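Local atomic coordinates of glycerophosphodiester phosphodiesterase (Cytophaga hutchinsonii ATCC 33406, PDB entry 3CH0), a protein that belongs to the glycerophosphodiester phosphodiesterase family, whose members are built on a TIM-barrel fold of parallel strands ringed by helices. Residues E161-H166 with Y188-L193; L44-D49 with C155-A160; W242-K247 with E251-L256. All coordinates share one frame; numbering follows the deposited sequence. Where two conformers were deposited one is given.

Interaction 1: residues E161-H166 with Y188-L193; sequences EIKKAH and YPDIKL
Ile-162 and Ile-191 meet on the buried side of this contact, CG2 of Ile-162 lying 4.3 Å from CD1 of Ile-191. The two methyls approach from the end of helix 151-164 and from the turn that leads into strand 192-197. Phe-171 and Thr-168 also lie against Ile-162, while Leu-173 and Met-184 line Ile-191, so the apolar pair is part of a larger core between helices and sheet.

Toward the surface the aliphatic part of Lys-163 crosses Tyr-188 at about a right angle. Its CE comes obliquely to the ring, 3.9 Å from CD1 of Tyr-188, with CE1 equally near. The tyrosine ring swings toward the helix because CG stands beside the backbone N and anti to the carbonyl carbon (chi1 -53°), and the hydroxyl at its far end is held by Asp-156 of the same helix.

The outermost layer is polar and looser. A bend at the last torsion of Lys-163 (chi4 -61°) turns NZ toward Asp-190, but NZ and OD2 of Asp-190 remain 4.3 Å apart, too far for a salt bridge. Two waters fill the gap. One accepts from NZ of Lys-163 at 2.9 Å and donates to OD1 of Asp-190, lying also in the plane of the Tyr-188 ring at its edge; the other links the same NZ to OD2. The attraction between the charges is therefore probably softened by solvent.

A type I turn from Tyr-188 to Ile-191, closed by the bond from Ile-191 N to Tyr-188 O (3.1 Å), presents all three contacting side chains. Across from it, a Schellman motif at His-166 ends the helix. Such packing of a helix end against the next helix-to-strand turn belongs to the N-terminal side of the strands of a TIM barrel.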
loop_
_atom_site.group_PDB
_atom_site.type_symbol
_atom_site.label_atom_id
_atom_site.label_comp_id
_atom_site.label_asym_id
_atom_site.label_seq_id
_atom_site.Cartn_x
_atom_site.Cartn_y
_atom_site.Cartn_z
ATOM N N GLU A 161 2.878 -4.203 -15.638
ATOM C CA GLU A 161 1.727 -3.301 -15.619
ATOM C C GLU A 161 2.136 -1.828 -15.506
ATOM O O GLU A 161 1.498 -0.960 -16.103
ATOM C CB GLU A 161 0.743 -3.725 -14.520
ATOM C CG GLU A 161 0.160 -5.116 -14.711
ATOM C CD GLU A 161 -0.521 -5.285 -16.072
ATOM O OE1 GLU A 161 -1.366 -4.435 -16.413
ATOM O OE2 GLU A 161 -0.202 -6.253 -16.793
ATOM N N ILE A 162 3.176 -1.543 -14.718
ATOM C CA ILE A 162 3.769 -0.242 -14.595
ATOM C C ILE A 162 4.301 0.274 -15.938
ATOM O O ILE A 162 4.036 1.384 -16.317
ATOM C CB ILE A 162 4.914 -0.224 -13.495
ATOM C CG1 ILE A 162 4.284 -0.494 -12.110
ATOM C CG2 ILE A 162 5.734 1.076 -13.484
ATOM C CD1 ILE A 162 5.307 -0.880 -11.035
ATOM N N LYS A 163 5.050 -0.566 -16.623
ATOM C CA LYS A 163 5.659 -0.192 -17.910
ATOM C C LYS A 163 4.566 -0.023 -18.991
ATOM O O LYS A 163 4.617 0.937 -19.761
ATOM C CB LYS A 163 6.673 -1.273 -18.321
ATOM C CG LYS A 163 7.933 -1.274 -17.455
ATOM C CD LYS A 163 8.965 -2.326 -17.944
ATOM C CE LYS A 163 10.323 -2.278 -17.186
ATOM N NZ LYS A 163 11.076 -1.009 -17.294
ATOM N N LYS A 164 3.584 -0.912 -19.010
ATOM C CA LYS A 164 2.473 -0.846 -20.005
ATOM C C LYS A 164 1.779 0.528 -19.928
ATOM O O LYS A 164 1.384 1.115 -20.948
ATOM C CB LYS A 164 1.485 -1.987 -19.792
ATOM C CG LYS A 164 0.317 -2.059 -20.772
ATOM C CD LYS A 164 -0.657 -3.175 -20.460
ATOM C CE LYS A 164 -1.911 -3.082 -21.382
ATOM N NZ LYS A 164 -2.607 -1.759 -21.263
ATOM N N ALA A 165 1.586 1.029 -18.701
ATOM C CA ALA A 165 0.866 2.293 -18.437
ATOM C C ALA A 165 1.750 3.511 -18.467
ATOM O O ALA A 165 1.275 4.643 -18.250
ATOM C CB ALA A 165 0.144 2.202 -17.062
ATOM N N HIS A 166 3.062 3.302 -18.608
ATOM C CA HIS A 166 4.008 4.370 -18.608
ATOM C C HIS A 166 3.954 5.239 -17.364
ATOM O O HIS A 166 4.089 6.456 -17.420
ATOM C CB HIS A 166 3.818 5.231 -19.888
ATOM C CG HIS A 166 3.970 4.429 -21.139
ATOM N ND1 HIS A 166 5.198 4.216 -21.727
ATOM C CD2 HIS A 166 3.078 3.697 -21.846
ATOM C CE1 HIS A 166 5.046 3.432 -22.777
ATOM N NE2 HIS A 166 3.773 3.089 -22.860
ATOM N N TYR A 188 15.122 -3.544 -12.160
ATOM C CA TYR A 188 14.336 -2.375 -12.554
ATOM C C TYR A 188 14.752 -1.146 -11.773
ATOM O O TYR A 188 13.964 -0.556 -11.045
ATOM C CB TYR A 188 12.827 -2.659 -12.360
ATOM C CG TYR A 188 12.374 -3.904 -13.040
ATOM C CD1 TYR A 188 12.390 -4.016 -14.442
ATOM C CD2 TYR A 188 11.952 -4.978 -12.306
ATOM C CE1 TYR A 188 11.984 -5.174 -15.080
ATOM C CE2 TYR A 188 11.557 -6.149 -12.891
ATOM C CZ TYR A 188 11.547 -6.259 -14.326
ATOM O OH TYR A 188 11.169 -7.460 -14.882
ATOM N N PRO A 189 16.019 -0.733 -11.894
ATOM C CA PRO A 189 16.573 0.362 -11.077
ATOM C C PRO A 189 15.925 1.715 -11.258
ATOM O O PRO A 189 16.166 2.595 -10.433
ATOM C CB PRO A 189 18.038 0.419 -11.512
ATOM C CG PRO A 189 18.026 -0.209 -12.827
ATOM C CD PRO A 189 17.021 -1.264 -12.843
ATOM N N ASP A 190 15.099 1.882 -12.297
ATOM C CA ASP A 190 14.425 3.159 -12.520
ATOM C C ASP A 190 13.164 3.346 -11.661
ATOM O O ASP A 190 12.556 4.451 -11.644
ATOM C CB ASP A 190 14.113 3.437 -13.992
ATOM C CG ASP A 190 13.289 2.352 -14.669
ATOM O OD1 ASP A 190 13.251 1.191 -14.199
ATOM O OD2 ASP A 190 12.726 2.670 -15.757
ATOM N N ILE A 191 12.747 2.294 -10.945
ATOM C CA ILE A 191 11.543 2.408 -10.126
ATOM C C ILE A 191 11.935 2.637 -8.676
ATOM O O ILE A 191 12.695 1.877 -8.109
ATOM C CB ILE A 191 10.666 1.182 -10.247
ATOM C CG1 ILE A 191 10.190 1.010 -11.695
ATOM C CG2 ILE A 191 9.484 1.245 -9.209
ATOM C CD1 ILE A 191 9.488 -0.326 -11.930
ATOM N N LYS A 192 11.517 3.769 -8.123
ATOM C CA LYS A 192 11.825 4.154 -6.748
ATOM C C LYS A 192 11.347 3.057 -5.780
ATOM O O LYS A 192 10.279 2.513 -6.013
ATOM C CB LYS A 192 11.148 5.450 -6.344
ATOM C CG LYS A 192 11.741 6.700 -6.985
ATOM C CD LYS A 192 11.099 8.004 -6.454
ATOM C CE LYS A 192 9.603 8.143 -6.821
ATOM N NZ LYS A 192 9.330 8.197 -8.271
ATOM N N LEU A 193 12.135 2.757 -4.733
ATOM C CA LEU A 193 11.745 1.765 -3.746
ATOM C C LEU A 193 11.547 2.398 -2.390
ATOM O O LEU A 193 12.293 3.295 -1.969
ATOM C CB LEU A 193 12.788 0.665 -3.689
ATOM C CG LEU A 193 13.081 -0.063 -4.987
ATOM C CD1 LEU A 193 14.149 -1.146 -4.744
ATOM C CD2 LEU A 193 11.809 -0.690 -5.582
HETATM O O HOH W 1 13.454 -0.883 -15.661
HETATM O O HOH W 2 10.253 0.751 -15.530
#

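Interaction 2: residues L44-D49 with C155-A160; sequences LVISKD and CDLVVA. With EDO (1,2-ethanediol), chain K.
Two pairs of branched aliphatic side chains join the end of strand 39-46 to helix 151-164: Leu-44 with Val-158, and Ile-46 with Leu-157. Leu-44 and Ile-46 project toward the helix, whereas Val-45 between them points away, as alternation along a strand requires.

Leu-44 is extended, with CD1 continuing anti to CA (chi2 170°), and this branch reaches across to both methyls of Val-158. It lies 3.7 Å from CG1 and 4.0 Å from CG2 of Val-158, so that one methyl faces both branches of the valine. Ile-46 folds instead. Its chi2 of -60° tucks CD1 between CA and CG2, so that two of its methyls face a single branch of Leu-157; CG2 of Ile-46 stands 3.8 Å from CD1 of Leu-157, and CD1 of Ile-46 is 4.0 Å from that same carbon. The other Leu-157 branch turns outward, where CD2 touches C2 of a bound 1,2-ethanediol at 3.8 Å. That molecule makes a weak bond to the carbonyl of Asp-156.

Val-52 of the antiparallel strand 52-54 packs on all four side chains, drawing them into one apolar cluster, whose outer side at Leu-157 meets the 1,2-ethanediol. Just past the strand, OG of Ser-47 donates to OD1 of Asp-49 at 2.7 Å, meeting it from above the carboxylate plane (38° out of it). Arg-51 N bonds to OG of Ser-47 within the turn, and Tyr-88 N to OD1 of Asp-49, linking it to a distant part of the chain.

Leu-44 is also bonded through its backbone to Glu-136 in the parallel strand 132-137, which precedes the helix in the chain. The helix thus belongs to the beta-alpha-beta crossover from strand 132-137 to strand 171-175, and its cover over the adjoining strand 39-46 is the helix-on-sheet layering of a TIM barrel.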
loop_
_atom_site.group_PDB
_atom_site.type_symbol
_atom_site.label_atom_id
_atom_site.label_comp_id
_atom_site.label_asym_id
_atom_site.label_seq_id
_atom_site.Cartn_x
_atom_site.Cartn_y
_atom_site.Cartn_z
ATOM N N LEU A 44 -0.552 -5.289 -3.449
ATOM C CA LEU A 44 -0.657 -6.127 -4.626
ATOM C C LEU A 44 -0.353 -7.576 -4.336
ATOM O O LEU A 44 0.608 -7.916 -3.608
ATOM C CB LEU A 44 0.281 -5.652 -5.731
ATOM C CG LEU A 44 0.195 -4.171 -6.130
ATOM C CD1 LEU A 44 1.314 -3.712 -7.068
ATOM C CD2 LEU A 44 -1.178 -3.913 -6.761
ATOM N N VAL A 45 -1.219 -8.413 -4.907
ATOM C CA VAL A 45 -1.100 -9.881 -4.876
ATOM C C VAL A 45 -1.385 -10.407 -6.284
ATOM O O VAL A 45 -1.659 -9.619 -7.195
ATOM C CB VAL A 45 -1.930 -10.527 -3.794
ATOM C CG1 VAL A 45 -1.701 -9.843 -2.413
ATOM C CG2 VAL A 45 -3.439 -10.505 -4.225
ATOM N N ILE A 46 -1.202 -11.723 -6.463
ATOM C CA ILE A 46 -1.358 -12.403 -7.770
ATOM C C ILE A 46 -2.429 -13.500 -7.699
ATOM O O ILE A 46 -2.474 -14.236 -6.739
ATOM C CB ILE A 46 -0.038 -13.044 -8.197
ATOM C CG1 ILE A 46 1.134 -12.020 -8.103
ATOM C CG2 ILE A 46 -0.121 -13.578 -9.660
ATOM C CD1 ILE A 46 1.022 -10.768 -8.950
ATOM N N SER A 47 -3.319 -13.501 -8.695
ATOM C CA SER A 47 -4.320 -14.546 -8.826
ATOM C C SER A 47 -3.670 -15.798 -9.434
ATOM O O SER A 47 -2.560 -15.740 -9.965
ATOM C CB SER A 47 -5.457 -14.104 -9.755
ATOM O OG SER A 47 -4.985 -13.881 -11.086
ATOM N N LYS A 48 -4.410 -16.905 -9.356
ATOM C CA LYS A 48 -3.999 -18.177 -10.035
ATOM C C LYS A 48 -3.603 -17.986 -11.472
ATOM O O LYS A 48 -2.620 -18.585 -11.928
ATOM C CB LYS A 48 -5.098 -19.192 -9.923
ATOM C CG LYS A 48 -4.726 -20.572 -10.483
ATOM C CD LYS A 48 -5.768 -21.583 -10.044
ATOM C CE LYS A 48 -5.558 -22.918 -10.761
ATOM N NZ LYS A 48 -6.822 -23.728 -10.677
ATOM N N ASP A 49 -4.345 -17.140 -12.201
ATOM C CA ASP A 49 -4.085 -16.848 -13.579
ATOM C C ASP A 49 -3.163 -15.652 -13.812
ATOM O O ASP A 49 -3.168 -15.013 -14.870
ATOM C CB ASP A 49 -5.410 -16.782 -14.417
ATOM C CG ASP A 49 -6.437 -15.780 -13.897
ATOM O OD1 ASP A 49 -6.444 -15.415 -12.692
ATOM O OD2 ASP A 49 -7.335 -15.416 -14.732
ATOM N N CYS A 155 7.355 -9.875 -8.974
ATOM C CA CYS A 155 7.809 -8.539 -9.345
ATOM C C CYS A 155 7.627 -8.255 -10.835
ATOM O O CYS A 155 7.267 -7.165 -11.250
ATOM C CB CYS A 155 9.288 -8.309 -8.951
ATOM S SG CYS A 155 9.542 -8.285 -7.155
ATOM N N ASP A 156 7.934 -9.254 -11.653
ATOM C CA ASP A 156 7.840 -9.033 -13.095
ATOM C C ASP A 156 6.395 -8.763 -13.490
ATOM O O ASP A 156 6.157 -7.934 -14.345
ATOM C CB ASP A 156 8.335 -10.256 -13.847
ATOM C CG ASP A 156 9.850 -10.436 -13.765
ATOM O OD1 ASP A 156 10.563 -9.528 -13.355
ATOM O OD2 ASP A 156 10.263 -11.552 -14.197
ATOM N N LEU A 157 5.444 -9.473 -12.929
ATOM C CA LEU A 157 4.032 -9.240 -13.285
ATOM C C LEU A 157 3.612 -7.811 -12.902
ATOM O O LEU A 157 2.904 -7.123 -13.667
ATOM C CB LEU A 157 3.121 -10.215 -12.592
ATOM C CG LEU A 157 3.214 -11.646 -13.099
ATOM C CD1 LEU A 157 2.517 -12.618 -12.163
ATOM C CD2 LEU A 157 2.674 -11.813 -14.571
ATOM N N VAL A 158 4.027 -7.346 -11.725
ATOM C CA VAL A 158 3.707 -5.961 -11.307
ATOM C C VAL A 158 4.348 -4.961 -12.242
ATOM O O VAL A 158 3.697 -3.985 -12.665
ATOM C CB VAL A 158 4.139 -5.735 -9.813
ATOM C CG1 VAL A 158 4.128 -4.254 -9.369
ATOM C CG2 VAL A 158 3.242 -6.625 -8.943
ATOM N N VAL A 159 5.640 -5.161 -12.523
ATOM C CA VAL A 159 6.391 -4.222 -13.322
ATOM C C VAL A 159 5.863 -4.149 -14.779
ATOM O O VAL A 159 5.842 -3.042 -15.343
ATOM C CB VAL A 159 7.896 -4.483 -13.230
ATOM C CG1 VAL A 159 8.630 -3.632 -14.296
ATOM C CG2 VAL A 159 8.391 -4.190 -11.807
ATOM N N ALA A 160 5.413 -5.266 -15.318
ATOM C CA ALA A 160 4.819 -5.291 -16.648
ATOM C C ALA A 160 3.661 -4.280 -16.703
ATOM O O ALA A 160 3.500 -3.556 -17.702
ATOM C CB ALA A 160 4.346 -6.679 -17.044
HETATM C C1 EDO K . 5.620 -12.773 -16.991
HETATM O O1 EDO K . 6.537 -12.859 -18.083
HETATM C C2 EDO K . 6.061 -11.578 -16.170
HETATM O O2 EDO K . 5.786 -10.327 -16.846
#

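Interaction 3: residues W242-K247 with E251-L256; sequences WTVNTK and ETLISL. With EDO (1,2-ethanediol), chain E; EDO (1,2-ethanediol), chain H.
This is a local contact between a loop and the helix it leads into, formed where the chain leaves strand 238-239 and starts helix 247-256. The apolar part is a tip-to-tip meeting of Val-244 and Leu-253: CD1 of Leu-253 lies 3.7 Å from CG2 and 3.9 Å from CG1 of Val-244, touching both methyls.

At the helix start, Thr-246 occupies the N-cap, and N of Glu-251 donates to O of Lys-247 at 2.9 Å in a nearly straight bond (162°). The side chains of these two cross over the first turn, with CE of Lys-247 3.3 Å from OE2 of Glu-251. Lys-247 is fully extended, carrying NZ past the carboxylate to the carbonyl of Gly-1, and the charges stay 4.4 Å apart between NZ and OE2 of Glu-251.

On the loop, the peptide before Thr-243 is cis, and N of Thr-243 donates almost linearly to O1 of one 1,2-ethanediol (3.1 Å); a second is held by N of Asn-245. Val-244 bonds through its backbone to Ile-262, and both Val-244 and Leu-253 rest on Ile-261, placing loop and helix against strand 260-263.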
loop_
_atom_site.group_PDB
_atom_site.type_symbol
_atom_site.label_atom_id
_atom_site.label_comp_id
_atom_site.label_asym_id
_atom_site.label_seq_id
_atom_site.Cartn_x
_atom_site.Cartn_y
_atom_site.Cartn_z
ATOM N N TRP A 242 3.842 5.168 8.681
ATOM C CA TRP A 242 2.488 4.621 8.569
ATOM C C TRP A 242 2.055 4.027 9.897
ATOM O O TRP A 242 2.919 3.762 10.709
ATOM C CB TRP A 242 2.471 3.494 7.508
ATOM C CG TRP A 242 3.545 2.438 7.732
ATOM C CD1 TRP A 242 4.812 2.431 7.199
ATOM C CD2 TRP A 242 3.474 1.273 8.566
ATOM N NE1 TRP A 242 5.493 1.336 7.611
ATOM C CE2 TRP A 242 4.706 0.610 8.468
ATOM C CE3 TRP A 242 2.479 0.708 9.389
ATOM C CZ2 TRP A 242 4.959 -0.575 9.178
ATOM C CZ3 TRP A 242 2.747 -0.470 10.080
ATOM C CH2 TRP A 242 3.968 -1.115 9.948
ATOM N N THR A 243 0.759 3.784 10.112
ATOM C CA THR A 243 -0.361 4.369 9.436
ATOM C C THR A 243 -0.912 5.345 10.464
ATOM O O THR A 243 -1.322 4.949 11.566
ATOM C CB THR A 243 -1.384 3.294 9.040
ATOM O OG1 THR A 243 -0.778 2.423 8.061
ATOM C CG2 THR A 243 -2.637 3.897 8.418
ATOM N N VAL A 244 -0.920 6.624 10.110
ATOM C CA VAL A 244 -1.112 7.727 11.054
ATOM C C VAL A 244 -2.475 8.368 10.872
ATOM O O VAL A 244 -2.752 8.942 9.841
ATOM C CB VAL A 244 0.004 8.740 10.951
ATOM C CG1 VAL A 244 -0.048 9.686 12.154
ATOM C CG2 VAL A 244 1.416 8.073 10.838
ATOM N N ASN A 245 -3.347 8.220 11.899
ATOM C CA ASN A 245 -4.783 8.411 11.725
ATOM C C ASN A 245 -5.384 9.517 12.610
ATOM O O ASN A 245 -6.600 9.590 12.756
ATOM C CB ASN A 245 -5.524 7.079 11.960
ATOM C CG ASN A 245 -5.308 6.095 10.796
ATOM O OD1 ASN A 245 -4.864 6.551 9.733
ATOM N ND2 ASN A 245 -5.715 4.834 10.966
ATOM N N THR A 246 -4.548 10.357 13.216
ATOM C CA THR A 246 -5.021 11.496 13.993
ATOM C C THR A 246 -4.265 12.735 13.572
ATOM O O THR A 246 -3.099 12.649 13.192
ATOM C CB THR A 246 -4.963 11.325 15.544
ATOM O OG1 THR A 246 -3.593 11.279 15.961
ATOM C CG2 THR A 246 -5.719 10.091 15.956
ATOM N N LYS A 247 -4.928 13.895 13.634
ATOM C CA LYS A 247 -4.337 15.130 13.286
ATOM C C LYS A 247 -3.124 15.427 14.155
ATOM O O LYS A 247 -2.107 15.874 13.675
ATOM C CB LYS A 247 -5.405 16.222 13.458
ATOM C CG LYS A 247 -4.889 17.612 13.269
ATOM C CD LYS A 247 -6.023 18.661 13.445
ATOM C CE LYS A 247 -5.538 20.071 13.083
ATOM N NZ LYS A 247 -6.601 21.074 13.497
ATOM N N GLU A 251 0.709 16.108 12.973
ATOM C CA GLU A 251 1.394 17.372 13.303
ATOM C C GLU A 251 2.710 17.129 14.049
ATOM O O GLU A 251 3.736 17.805 13.734
ATOM C CB GLU A 251 0.435 18.283 14.077
ATOM C CG GLU A 251 -0.601 18.912 13.160
ATOM C CD GLU A 251 -1.691 19.700 13.889
ATOM O OE1 GLU A 251 -2.003 19.362 15.070
ATOM O OE2 GLU A 251 -2.240 20.616 13.237
ATOM N N THR A 252 2.739 16.215 15.006
ATOM C CA THR A 252 3.989 15.852 15.700
ATOM C C THR A 252 5.028 15.370 14.693
ATOM O O THR A 252 6.144 15.880 14.660
ATOM C CB THR A 252 3.779 14.814 16.758
ATOM O OG1 THR A 252 2.997 15.413 17.826
ATOM C CG2 THR A 252 5.129 14.278 17.348
ATOM N N LEU A 253 4.626 14.479 13.812
ATOM C CA LEU A 253 5.587 13.979 12.824
ATOM C C LEU A 253 6.117 15.040 11.844
ATOM O O LEU A 253 7.306 15.021 11.487
ATOM C CB LEU A 253 4.957 12.822 12.041
ATOM C CG LEU A 253 4.737 11.584 12.888
ATOM C CD1 LEU A 253 3.737 10.617 12.218
ATOM C CD2 LEU A 253 6.101 10.909 13.190
ATOM N N ILE A 254 5.239 15.913 11.382
ATOM C CA ILE A 254 5.635 17.002 10.516
ATOM C C ILE A 254 6.697 17.853 11.246
ATOM O O ILE A 254 7.735 18.179 10.669
ATOM C CB ILE A 254 4.438 17.852 10.105
ATOM C CG1 ILE A 254 3.541 17.052 9.111
ATOM C CG2 ILE A 254 4.916 19.207 9.471
ATOM C CD1 ILE A 254 2.227 17.680 8.786
ATOM N N SER A 255 6.487 18.102 12.536
ATOM C CA SER A 255 7.460 18.895 13.318
ATOM C C SER A 255 8.820 18.220 13.482
ATOM O O SER A 255 9.837 18.884 13.706
ATOM C CB SER A 255 6.900 19.232 14.714
ATOM O OG SER A 255 6.957 18.132 15.644
ATOM N N LEU A 256 8.884 16.905 13.386
ATOM C CA LEU A 256 10.132 16.153 13.472
ATOM C C LEU A 256 10.832 16.052 12.138
ATOM O O LEU A 256 11.961 15.542 12.045
ATOM C CB LEU A 256 9.881 14.742 14.000
ATOM C CG LEU A 256 9.212 14.634 15.359
ATOM C CD1 LEU A 256 9.134 13.153 15.777
ATOM C CD2 LEU A 256 10.018 15.464 16.388
HETATM C C1 EDO E . 1.079 2.352 13.214
HETATM O O1 EDO E . 0.164 1.735 12.330
HETATM C C2 EDO E . 0.884 1.852 14.648
HETATM O O2 EDO E . 1.632 0.661 14.885
HETATM C C1 EDO H . -1.247 5.075 14.946
HETATM O O1 EDO H . -0.825 5.624 16.216
HETATM C C2 EDO H . -2.687 5.473 14.607
HETATM O O2 EDO H . -2.909 6.849 14.363
HETATM O O HOH W 3 -3.904 23.081 12.944
#

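How the interactions relate
Along the chain the contacts come in series: interaction 2 closes before interaction 1 opens, and interaction 3 follows near the end of the chain. Interactions 1 and 2 are neighbours, their centres about 13 Å apart. They share helix 151-164, which interaction 2 places over strand 39-46 while interaction 1 joins its end to the turn before strand 192-197; Val-159 of the helix bridges them by packing on Tyr-188 and Ile-191. Interaction 3 lies across the chain's centre from interaction 2, with about 32 Å between centres, and touches neither of the others. Two of the contacts thus fix the same helix, to a strand and to a turn, while the third settles a distant loop and helix of the same barrel.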